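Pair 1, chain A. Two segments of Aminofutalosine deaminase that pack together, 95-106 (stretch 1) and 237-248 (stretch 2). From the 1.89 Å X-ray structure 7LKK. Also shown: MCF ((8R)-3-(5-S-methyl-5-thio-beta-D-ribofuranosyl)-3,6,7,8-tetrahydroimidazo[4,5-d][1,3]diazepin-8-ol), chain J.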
# COMPACT_ATOMS: atom_id res chain seq x y z
N SER A 95 3.31 12.08 -12.99
CA SER A 95 4.57 12.70 -13.40
C SER A 95 4.86 13.82 -12.42
O SER A 95 3.94 14.41 -11.84
CB SER A 95 4.51 13.22 -14.83
OG SER A 95 3.57 14.28 -14.95
N PHE A 96 6.14 14.12 -12.23
CA PHE A 96 6.48 15.24 -11.37
C PHE A 96 6.14 16.57 -12.04
O PHE A 96 5.60 17.47 -11.39
CB PHE A 96 7.96 15.21 -10.99
CG PHE A 96 8.39 16.38 -10.14
CD1 PHE A 96 8.25 16.33 -8.77
CD2 PHE A 96 8.90 17.53 -10.72
CE1 PHE A 96 8.63 17.41 -7.98
CE2 PHE A 96 9.27 18.60 -9.95
CZ PHE A 96 9.14 18.54 -8.57
N SER A 97 6.46 16.70 -13.33
CA SER A 97 6.14 17.92 -14.06
C SER A 97 4.63 18.17 -14.08
O SER A 97 4.18 19.31 -13.91
CB SER A 97 6.69 17.84 -15.48
OG SER A 97 6.21 16.68 -16.14
N GLY A 98 3.85 17.11 -14.29
CA GLY A 98 2.40 17.26 -14.23
C GLY A 98 1.92 17.67 -12.85
O GLY A 98 0.99 18.47 -12.72
N TRP A 99 2.54 17.13 -11.80
CA TRP A 99 2.15 17.49 -10.44
C TRP A 99 2.52 18.94 -10.14
O TRP A 99 1.67 19.73 -9.69
CB TRP A 99 2.80 16.54 -9.44
CG TRP A 99 2.53 16.90 -8.01
CD1 TRP A 99 1.43 16.56 -7.28
CD2 TRP A 99 3.37 17.67 -7.14
NE1 TRP A 99 1.54 17.06 -6.01
CE2 TRP A 99 2.72 17.75 -5.90
CE3 TRP A 99 4.61 18.30 -7.30
CZ2 TRP A 99 3.26 18.44 -4.81
CZ3 TRP A 99 5.15 18.98 -6.22
CH2 TRP A 99 4.47 19.04 -4.99
N LEU A 100 3.78 19.31 -10.38
CA LEU A 100 4.23 20.66 -10.04
C LEU A 100 3.47 21.72 -10.83
O LEU A 100 3.08 22.75 -10.28
CB LEU A 100 5.74 20.79 -10.28
CG LEU A 100 6.38 22.12 -9.89
CD1 LEU A 100 5.98 22.53 -8.48
CD2 LEU A 100 7.90 22.04 -10.02
N GLY A 101 3.26 21.48 -12.13
CA GLY A 101 2.46 22.40 -12.92
C GLY A 101 1.06 22.57 -12.39
O GLY A 101 0.51 23.68 -12.41
N SER A 102 0.45 21.49 -11.90
CA SER A 102 -0.90 21.59 -11.35
C SER A 102 -0.91 22.32 -10.01
O SER A 102 -1.87 23.04 -9.71
CB SER A 102 -1.53 20.20 -11.21
OG SER A 102 -0.98 19.48 -10.13
N VAL A 103 0.14 22.14 -9.20
CA VAL A 103 0.23 22.86 -7.93
C VAL A 103 0.32 24.36 -8.19
O VAL A 103 -0.38 25.17 -7.56
CB VAL A 103 1.43 22.36 -7.11
CG1 VAL A 103 1.66 23.26 -5.90
CG2 VAL A 103 1.21 20.92 -6.67
N LEU A 104 1.16 24.76 -9.15
CA LEU A 104 1.32 26.17 -9.46
C LEU A 104 0.05 26.74 -10.09
O LEU A 104 -0.38 27.84 -9.73
CB LEU A 104 2.52 26.37 -10.38
CG LEU A 104 3.89 26.09 -9.74
CD1 LEU A 104 4.82 25.44 -10.74
CD2 LEU A 104 4.49 27.37 -9.19
N ASN A 105 -0.56 26.00 -11.02
CA ASN A 105 -1.80 26.46 -11.63
C ASN A 105 -2.94 26.54 -10.63
O ASN A 105 -3.92 27.26 -10.88
CB ASN A 105 -2.19 25.53 -12.79
CG ASN A 105 -1.26 25.66 -13.98
OD1 ASN A 105 -0.59 26.68 -14.14
ND2 ASN A 105 -1.22 24.64 -14.82
N ASN A 106 -2.85 25.81 -9.52
CA ASN A 106 -3.87 25.91 -8.47
C ASN A 106 -3.89 27.30 -7.85
O ASN A 106 -4.94 27.74 -7.35
CB ASN A 106 -3.63 24.85 -7.41
CG ASN A 106 -4.61 24.94 -6.25
OD1 ASN A 106 -4.34 25.59 -5.24
ND2 ASN A 106 -5.76 24.28 -6.40
N GLY A 237 15.49 19.88 -20.59
CA GLY A 237 14.29 19.21 -20.18
C GLY A 237 13.13 20.15 -19.90
O GLY A 237 13.07 21.29 -20.37
N TRP A 238 12.20 19.64 -19.09
CA TRP A 238 10.94 20.33 -18.83
C TRP A 238 11.15 21.71 -18.20
O TRP A 238 10.41 22.65 -18.49
CB TRP A 238 10.05 19.46 -17.94
CG TRP A 238 8.72 20.05 -17.62
CD1 TRP A 238 7.59 20.01 -18.39
CD2 TRP A 238 8.36 20.75 -16.42
NE1 TRP A 238 6.56 20.64 -17.75
CE2 TRP A 238 7.00 21.11 -16.54
CE3 TRP A 238 9.06 21.10 -15.26
CZ2 TRP A 238 6.33 21.81 -15.54
CZ3 TRP A 238 8.39 21.80 -14.27
CH2 TRP A 238 7.04 22.15 -14.42
N PHE A 239 12.16 21.84 -17.35
CA PHE A 239 12.39 23.10 -16.63
C PHE A 239 12.89 24.22 -17.53
O PHE A 239 13.10 25.33 -17.03
CB PHE A 239 13.37 22.88 -15.48
CG PHE A 239 12.73 22.35 -14.23
CD1 PHE A 239 12.05 23.20 -13.37
CD2 PHE A 239 12.81 21.01 -13.91
CE1 PHE A 239 11.47 22.72 -12.22
CE2 PHE A 239 12.23 20.52 -12.76
CZ PHE A 239 11.55 21.37 -11.91
N GLU A 240 13.10 23.96 -18.83
CA GLU A 240 13.54 25.02 -19.74
C GLU A 240 12.57 26.19 -19.76
O GLU A 240 13.00 27.36 -19.77
CB GLU A 240 13.70 24.46 -21.16
CG GLU A 240 14.98 23.69 -21.41
CD GLU A 240 14.96 22.97 -22.74
OE1 GLU A 240 14.15 23.35 -23.61
OE2 GLU A 240 15.75 22.01 -22.92
N ASN A 241 11.27 25.91 -19.75
CA ASN A 241 10.24 26.94 -19.82
C ASN A 241 9.56 27.19 -18.49
O ASN A 241 8.62 27.97 -18.43
CB ASN A 241 9.19 26.56 -20.87
CG ASN A 241 9.80 26.25 -22.22
OD1 ASN A 241 9.74 25.11 -22.69
ND2 ASN A 241 10.37 27.26 -22.86
N PHE A 242 10.03 26.54 -17.42
CA PHE A 242 9.35 26.60 -16.13
C PHE A 242 9.32 28.03 -15.58
O PHE A 242 8.31 28.46 -15.01
CB PHE A 242 10.04 25.66 -15.14
CG PHE A 242 9.66 25.88 -13.70
CD1 PHE A 242 8.48 25.35 -13.19
CD2 PHE A 242 10.49 26.59 -12.85
CE1 PHE A 242 8.14 25.54 -11.87
CE2 PHE A 242 10.15 26.79 -11.52
CZ PHE A 242 8.97 26.26 -11.03
N TYR A 243 10.42 28.77 -15.73
CA TYR A 243 10.52 30.08 -15.09
C TYR A 243 9.69 31.12 -15.83
O TYR A 243 9.07 31.98 -15.20
CB TYR A 243 11.99 30.48 -14.99
CG TYR A 243 12.80 29.45 -14.23
CD1 TYR A 243 12.97 29.54 -12.86
CD2 TYR A 243 13.36 28.36 -14.89
CE1 TYR A 243 13.71 28.59 -12.16
CE2 TYR A 243 14.09 27.40 -14.21
CZ TYR A 243 14.26 27.52 -12.85
OH TYR A 243 14.99 26.56 -12.18
N GLN A 244 9.65 31.05 -17.17
CA GLN A 244 8.81 31.97 -17.92
C GLN A 244 7.34 31.60 -17.78
O GLN A 244 6.49 32.47 -17.52
CB GLN A 244 9.22 31.97 -19.40
CG GLN A 244 10.48 32.76 -19.71
CD GLN A 244 10.24 34.26 -19.78
OE1 GLN A 244 9.15 34.75 -19.49
NE2 GLN A 244 11.26 35.00 -20.19
N ARG A 245 7.03 30.31 -17.92
CA ARG A 245 5.64 29.86 -17.94
C ARG A 245 4.96 30.07 -16.59
O ARG A 245 3.84 30.58 -16.53
CB ARG A 245 5.60 28.39 -18.35
CG ARG A 245 4.28 27.69 -18.13
CD ARG A 245 4.34 26.25 -18.60
NE ARG A 245 4.42 26.14 -20.05
CZ ARG A 245 3.50 25.56 -20.81
NH1 ARG A 245 2.41 25.03 -20.25
NH2 ARG A 245 3.66 25.50 -22.12
N PHE A 246 5.63 29.70 -15.50
CA PHE A 246 4.98 29.68 -14.19
C PHE A 246 5.33 30.86 -13.31
O PHE A 246 4.50 31.29 -12.51
CB PHE A 246 5.33 28.39 -13.44
CG PHE A 246 4.71 27.16 -14.04
CD1 PHE A 246 3.40 26.83 -13.76
CD2 PHE A 246 5.44 26.34 -14.88
CE1 PHE A 246 2.82 25.70 -14.31
CE2 PHE A 246 4.87 25.21 -15.43
CZ PHE A 246 3.56 24.89 -15.15
N LEU A 247 6.55 31.40 -13.42
CA LEU A 247 7.01 32.43 -12.51
C LEU A 247 7.18 33.80 -13.15
O LEU A 247 7.44 34.77 -12.43
CB LEU A 247 8.34 32.01 -11.86
CG LEU A 247 8.31 30.63 -11.20
CD1 LEU A 247 9.68 30.26 -10.66
CD2 LEU A 247 7.26 30.59 -10.09
N LYS A 248 7.03 33.90 -14.48
CA LYS A 248 7.27 35.15 -15.20
C LYS A 248 8.67 35.69 -14.92
O LYS A 248 8.86 36.88 -14.65
CB LYS A 248 6.19 36.19 -14.87
O8 MCF J . 7.91 17.46 -1.05
C8 MCF J . 6.69 17.37 -1.74
C7 MCF J . 6.88 17.18 -3.24
N6 MCF J . 8.08 17.84 -3.70
C5 MCF J . 8.31 19.22 -3.33
N4 MCF J . 7.44 20.05 -2.51
C10 MCF J . 6.13 19.83 -1.85
C9 MCF J . 5.75 18.56 -1.45
N1 MCF J . 4.55 18.65 -0.89
C2 MCF J . 4.16 19.93 -0.89
N3 MCF J . 5.13 20.64 -1.47
C1S MCF J . 5.04 22.12 -1.66
C2S MCF J . 6.36 22.87 -1.34
O2S MCF J . 6.44 23.14 -0.01
O4S MCF J . 4.83 22.38 -2.90
C4S MCF J . 5.43 23.87 -3.15
C3S MCF J . 6.18 24.17 -2.13
O3S MCF J . 5.49 25.19 -1.27
C5S MCF J . 6.24 23.87 -4.43
S5S MCF J . 6.17 25.52 -5.19
C6S MCF J . 7.55 25.70 -6.36
O HOH W 1 0.55 24.39 -17.49

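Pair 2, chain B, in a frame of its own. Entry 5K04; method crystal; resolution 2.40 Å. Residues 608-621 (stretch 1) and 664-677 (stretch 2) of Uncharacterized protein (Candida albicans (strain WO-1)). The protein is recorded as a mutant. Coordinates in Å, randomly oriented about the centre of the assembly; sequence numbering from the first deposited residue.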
# COMPACT_ATOMS: atom_id res chain seq x y z
N VAL B 608 9.78 18.08 -23.24
CA VAL B 608 9.48 18.49 -24.62
C VAL B 608 8.98 17.30 -25.42
O VAL B 608 7.94 17.37 -26.09
CB VAL B 608 10.71 19.12 -25.29
CG1 VAL B 608 10.36 19.60 -26.67
CG2 VAL B 608 11.25 20.28 -24.46
N PHE B 609 9.67 16.16 -25.31
CA PHE B 609 9.31 15.02 -26.14
C PHE B 609 7.94 14.47 -25.76
O PHE B 609 7.13 14.15 -26.64
CB PHE B 609 10.34 13.90 -26.06
CG PHE B 609 9.94 12.69 -26.85
CD1 PHE B 609 9.84 12.77 -28.24
CD2 PHE B 609 9.61 11.50 -26.23
CE1 PHE B 609 9.45 11.68 -28.99
CE2 PHE B 609 9.22 10.39 -26.98
CZ PHE B 609 9.14 10.49 -28.36
N ASP B 610 7.66 14.35 -24.46
CA ASP B 610 6.37 13.84 -24.03
C ASP B 610 5.23 14.77 -24.44
O ASP B 610 4.15 14.29 -24.79
CB ASP B 610 6.35 13.60 -22.52
CG ASP B 610 6.82 12.19 -22.14
OD1 ASP B 610 6.81 11.29 -23.02
OD2 ASP B 610 7.20 11.97 -20.97
N ASN B 611 5.46 16.09 -24.44
CA ASN B 611 4.43 17.00 -24.95
C ASN B 611 4.15 16.75 -26.43
O ASN B 611 2.99 16.78 -26.86
CB ASN B 611 4.84 18.46 -24.70
CG ASN B 611 4.35 18.99 -23.33
OD1 ASN B 611 3.29 18.58 -22.83
ND2 ASN B 611 5.12 19.88 -22.73
N LEU B 612 5.20 16.47 -27.22
CA LEU B 612 4.99 16.15 -28.63
C LEU B 612 4.30 14.79 -28.80
O LEU B 612 3.38 14.66 -29.60
CB LEU B 612 6.33 16.16 -29.36
CG LEU B 612 6.39 15.63 -30.79
CD1 LEU B 612 5.68 16.57 -31.74
CD2 LEU B 612 7.85 15.45 -31.21
N LEU B 613 4.74 13.79 -28.04
CA LEU B 613 4.17 12.45 -28.12
C LEU B 613 2.65 12.48 -27.97
O LEU B 613 1.92 11.86 -28.75
CB LEU B 613 4.80 11.55 -27.05
CG LEU B 613 4.35 10.07 -27.05
CD1 LEU B 613 4.77 9.36 -28.34
CD2 LEU B 613 4.85 9.30 -25.82
N TYR B 614 2.16 13.19 -26.95
CA TYR B 614 0.74 13.13 -26.64
C TYR B 614 -0.08 14.04 -27.54
O TYR B 614 -1.26 13.78 -27.76
CB TYR B 614 0.52 13.43 -25.15
CG TYR B 614 1.04 12.27 -24.34
CD1 TYR B 614 0.44 11.00 -24.44
CD2 TYR B 614 2.16 12.39 -23.53
CE1 TYR B 614 0.94 9.90 -23.75
CE2 TYR B 614 2.66 11.30 -22.82
CZ TYR B 614 2.05 10.06 -22.93
OH TYR B 614 2.55 8.98 -22.22
N LYS B 615 0.55 15.09 -28.09
CA LYS B 615 -0.07 15.81 -29.19
C LYS B 615 -0.18 14.92 -30.43
O LYS B 615 -1.24 14.86 -31.07
CB LYS B 615 0.73 17.09 -29.47
CG LYS B 615 0.13 17.96 -30.57
CD LYS B 615 0.83 19.32 -30.63
CE LYS B 615 0.37 20.16 -31.82
NZ LYS B 615 -1.04 20.60 -31.74
N LEU B 616 0.90 14.21 -30.77
CA LEU B 616 0.84 13.23 -31.85
C LEU B 616 -0.29 12.24 -31.60
O LEU B 616 -1.13 12.01 -32.48
CB LEU B 616 2.18 12.50 -31.99
CG LEU B 616 3.39 13.33 -32.49
CD1 LEU B 616 4.63 12.46 -32.67
CD2 LEU B 616 3.07 14.09 -33.77
N TYR B 617 -0.36 11.67 -30.39
CA TYR B 617 -1.44 10.74 -30.06
C TYR B 617 -2.80 11.40 -30.27
O TYR B 617 -3.67 10.84 -30.95
CB TYR B 617 -1.31 10.25 -28.62
CG TYR B 617 -0.55 8.94 -28.45
CD1 TYR B 617 -1.00 7.75 -29.04
CD2 TYR B 617 0.57 8.87 -27.63
CE1 TYR B 617 -0.33 6.54 -28.84
CE2 TYR B 617 1.25 7.67 -27.43
CZ TYR B 617 0.81 6.51 -28.04
OH TYR B 617 1.50 5.34 -27.84
N PHE B 618 -2.99 12.60 -29.73
CA PHE B 618 -4.29 13.26 -29.82
C PHE B 618 -4.72 13.43 -31.27
O PHE B 618 -5.86 13.13 -31.63
CB PHE B 618 -4.24 14.61 -29.09
CG PHE B 618 -5.52 15.40 -29.20
CD1 PHE B 618 -6.60 15.14 -28.36
CD2 PHE B 618 -5.65 16.39 -30.16
CE1 PHE B 618 -7.78 15.86 -28.46
CE2 PHE B 618 -6.83 17.12 -30.27
CZ PHE B 618 -7.91 16.85 -29.41
N ASN B 619 -3.81 13.93 -32.12
CA ASN B 619 -4.13 14.11 -33.53
C ASN B 619 -4.44 12.78 -34.19
O ASN B 619 -5.31 12.70 -35.08
CB ASN B 619 -2.97 14.81 -34.24
CG ASN B 619 -2.84 16.27 -33.84
OD1 ASN B 619 -3.20 16.65 -32.73
ND2 ASN B 619 -2.36 17.09 -34.75
N LEU B 620 -3.73 11.72 -33.79
CA LEU B 620 -3.91 10.41 -34.39
C LEU B 620 -5.28 9.85 -34.07
O LEU B 620 -5.96 9.29 -34.95
CB LEU B 620 -2.81 9.46 -33.90
CG LEU B 620 -2.92 8.00 -34.35
CD1 LEU B 620 -2.87 7.89 -35.88
CD2 LEU B 620 -1.84 7.13 -33.69
N LEU B 621 -5.72 10.00 -32.82
CA LEU B 621 -6.99 9.42 -32.39
C LEU B 621 -8.16 10.22 -32.93
O LEU B 621 -9.18 9.64 -33.31
CB LEU B 621 -7.01 9.36 -30.86
CG LEU B 621 -5.85 8.55 -30.27
CD1 LEU B 621 -5.71 8.79 -28.78
CD2 LEU B 621 -6.05 7.06 -30.55
N GLN B 664 13.24 4.87 -22.19
CA GLN B 664 11.86 5.23 -21.86
C GLN B 664 11.15 5.86 -23.06
O GLN B 664 10.04 5.45 -23.44
CB GLN B 664 11.84 6.18 -20.67
CG GLN B 664 12.10 5.57 -19.33
CD GLN B 664 11.84 6.59 -18.22
OE1 GLN B 664 12.65 7.50 -17.98
NE2 GLN B 664 10.68 6.47 -17.56
N ASN B 665 11.75 6.92 -23.63
CA ASN B 665 11.14 7.60 -24.77
C ASN B 665 11.07 6.68 -25.99
O ASN B 665 10.07 6.68 -26.72
CB ASN B 665 11.94 8.85 -25.13
CG ASN B 665 11.93 9.89 -24.04
OD1 ASN B 665 11.02 9.95 -23.19
ND2 ASN B 665 12.96 10.74 -24.05
N LEU B 666 12.13 5.91 -26.23
CA LEU B 666 12.17 5.02 -27.38
C LEU B 666 11.09 3.95 -27.27
O LEU B 666 10.44 3.61 -28.26
CB LEU B 666 13.57 4.42 -27.50
CG LEU B 666 14.10 3.94 -28.85
CD1 LEU B 666 13.77 4.93 -29.95
CD2 LEU B 666 15.60 3.74 -28.74
N THR B 667 10.89 3.43 -26.05
CA THR B 667 9.82 2.47 -25.80
C THR B 667 8.46 3.08 -26.12
O THR B 667 7.59 2.43 -26.70
CB THR B 667 9.88 1.97 -24.35
OG1 THR B 667 11.14 1.35 -24.08
CG2 THR B 667 8.80 0.97 -24.06
N ASN B 668 8.29 4.37 -25.79
CA ASN B 668 7.02 5.03 -26.05
C ASN B 668 6.85 5.31 -27.53
O ASN B 668 5.73 5.22 -28.06
CB ASN B 668 6.91 6.31 -25.24
CG ASN B 668 6.51 6.06 -23.79
OD1 ASN B 668 5.86 5.05 -23.48
ND2 ASN B 668 6.90 6.97 -22.91
N LEU B 669 7.95 5.65 -28.21
CA LEU B 669 7.90 5.79 -29.66
C LEU B 669 7.52 4.47 -30.33
O LEU B 669 6.70 4.46 -31.26
CB LEU B 669 9.25 6.27 -30.21
CG LEU B 669 9.21 6.45 -31.74
CD1 LEU B 669 8.16 7.50 -32.13
CD2 LEU B 669 10.56 6.82 -32.31
N VAL B 670 8.10 3.35 -29.87
CA VAL B 670 7.79 2.05 -30.49
C VAL B 670 6.31 1.74 -30.33
O VAL B 670 5.64 1.30 -31.27
CB VAL B 670 8.66 0.93 -29.89
CG1 VAL B 670 8.16 -0.43 -30.33
CG2 VAL B 670 10.10 1.06 -30.30
N GLU B 671 5.78 1.96 -29.11
CA GLU B 671 4.38 1.70 -28.83
C GLU B 671 3.49 2.58 -29.69
O GLU B 671 2.47 2.12 -30.24
CB GLU B 671 4.11 1.94 -27.34
CG GLU B 671 2.65 1.88 -26.90
CD GLU B 671 2.46 2.26 -25.41
OE1 GLU B 671 3.12 3.21 -24.94
OE2 GLU B 671 1.64 1.60 -24.73
N PHE B 672 3.87 3.86 -29.84
CA PHE B 672 3.09 4.78 -30.67
C PHE B 672 3.03 4.30 -32.12
O PHE B 672 1.99 4.42 -32.78
CB PHE B 672 3.69 6.18 -30.58
CG PHE B 672 3.13 7.15 -31.59
CD1 PHE B 672 3.69 7.27 -32.86
CD2 PHE B 672 2.04 7.95 -31.27
CE1 PHE B 672 3.18 8.16 -33.79
CE2 PHE B 672 1.51 8.84 -32.19
CZ PHE B 672 2.08 8.95 -33.46
N ILE B 673 4.14 3.76 -32.64
CA ILE B 673 4.14 3.28 -34.02
C ILE B 673 3.31 2.02 -34.16
O ILE B 673 2.62 1.83 -35.16
CB ILE B 673 5.59 3.06 -34.49
CG1 ILE B 673 6.33 4.39 -34.50
CG2 ILE B 673 5.62 2.43 -35.87
CD1 ILE B 673 7.81 4.21 -34.61
N LYS B 674 3.35 1.15 -33.15
CA LYS B 674 2.48 -0.02 -33.17
C LYS B 674 1.01 0.39 -33.23
O LYS B 674 0.21 -0.22 -33.94
CB LYS B 674 2.73 -0.90 -31.93
CG LYS B 674 4.12 -1.50 -31.81
CD LYS B 674 4.43 -2.46 -32.93
CE LYS B 674 5.77 -3.13 -32.70
NZ LYS B 674 6.08 -4.12 -33.79
N ILE B 675 0.65 1.44 -32.49
CA ILE B 675 -0.73 1.93 -32.47
C ILE B 675 -1.08 2.59 -33.80
O ILE B 675 -2.20 2.43 -34.32
CB ILE B 675 -0.92 2.87 -31.27
CG1 ILE B 675 -0.80 2.07 -29.96
CG2 ILE B 675 -2.25 3.63 -31.31
CD1 ILE B 675 -0.74 2.93 -28.72
N VAL B 676 -0.13 3.33 -34.40
CA VAL B 676 -0.33 3.84 -35.76
C VAL B 676 -0.71 2.70 -36.71
O VAL B 676 -1.64 2.81 -37.51
CB VAL B 676 0.93 4.58 -36.24
CG1 VAL B 676 0.89 4.77 -37.76
CG2 VAL B 676 1.08 5.93 -35.54
N LYS B 677 0.02 1.58 -36.62
CA LYS B 677 -0.24 0.46 -37.51
C LYS B 677 -1.57 -0.20 -37.21
O LYS B 677 -2.30 -0.59 -38.12
CB LYS B 677 0.90 -0.56 -37.43
CG LYS B 677 2.21 0.01 -37.97
CD LYS B 677 3.38 -0.95 -37.86
CE LYS B 677 4.60 -0.34 -38.54
NZ LYS B 677 5.78 -1.23 -38.49
O HOH W 2 8.31 9.37 -23.59
O HOH W 3 10.57 12.42 -21.45
O HOH W 4 3.57 5.56 -26.26

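Pair 1 and pair 2 each set two helical segments side by side, running in the same general direction. Fourteen central residues superpose with an RMSD of 0.9 Å. The helix axes approach to 10.9 Å at 33° in pair 1 and to 11.3 Å at 9° in pair 2. The second stretch of pair 1 includes a 3-10 segment around W238(A) to E240(A) before its helix, whereas that of pair 2 is helical throughout; the match is closer in the first stretches; F246(A) and V676(B) lie 2.0 Å apart at CA.

Both pairs place a leucine at one matched position. L100(A) matches L616(B), with side-chain centres 1.1 Å apart, and both point toward the partner although their rotamers differ (t and m at chi1). Each meets a matched phenylalanine: L100(A) CD2 lies 4.0 Å from F242(A) CE1, and L616(B) CB lies 3.7 Å from F672(B) CE2. One turn later L104(A) matches L620(B), and they too touch these phenylalanines, with L104(A) CD1 3.5 Å from F242(A) CE1 and L620(B) CD2 4.0 Å from F672(B) CE2.

The sharpest difference lies at G101(A), which matches Y617(B) within 0.3 Å. In pair 1 the bare backbone lets F246(A) come close, its CZ 3.5 Å from G101(A) CA; even a CB on the glycine would lie a tight 3.3 Å from that CZ. F246(A) also offers a ring face to L104(A) CD1, 4.0 Å from the ring centroid. In pair 2 the smaller V676(B) occupies the position of F246(A), and Y617(B) receives the edge of F672(B) on its ring face, with centroids 5.0 Å apart and planes at 77°. F672(B) sits as a knob among L613(B), L616(B), Y617(B) and L620(B).

A similar exchange of bulk occurs where S97(A) matches L613(B) and W238(A) matches N668(B). The small serine places CB 3.4 Å from the centroid of the W238(A) five-membered ring, almost on its normal. In pair 2 the leucine is the larger partner, and L613(B) CD2 packs 3.7 Å from N668(B) CB.

Neither pair has a direct hydrogen bond between its stretches, but water links them in both. In pair 1 a water accepts from N105(A) ND2 (3.2 Å) and, weakly, from R245(A) NH1 (3.4 Å). Pair 2 is more extensively bridged: one water joins D610(B), N665(B) and N668(B), and another accepts from Y617(B) OH (2.6 Å) while donating to N668(B) O (2.8 Å) and E671(B) OE1 (2.7 Å).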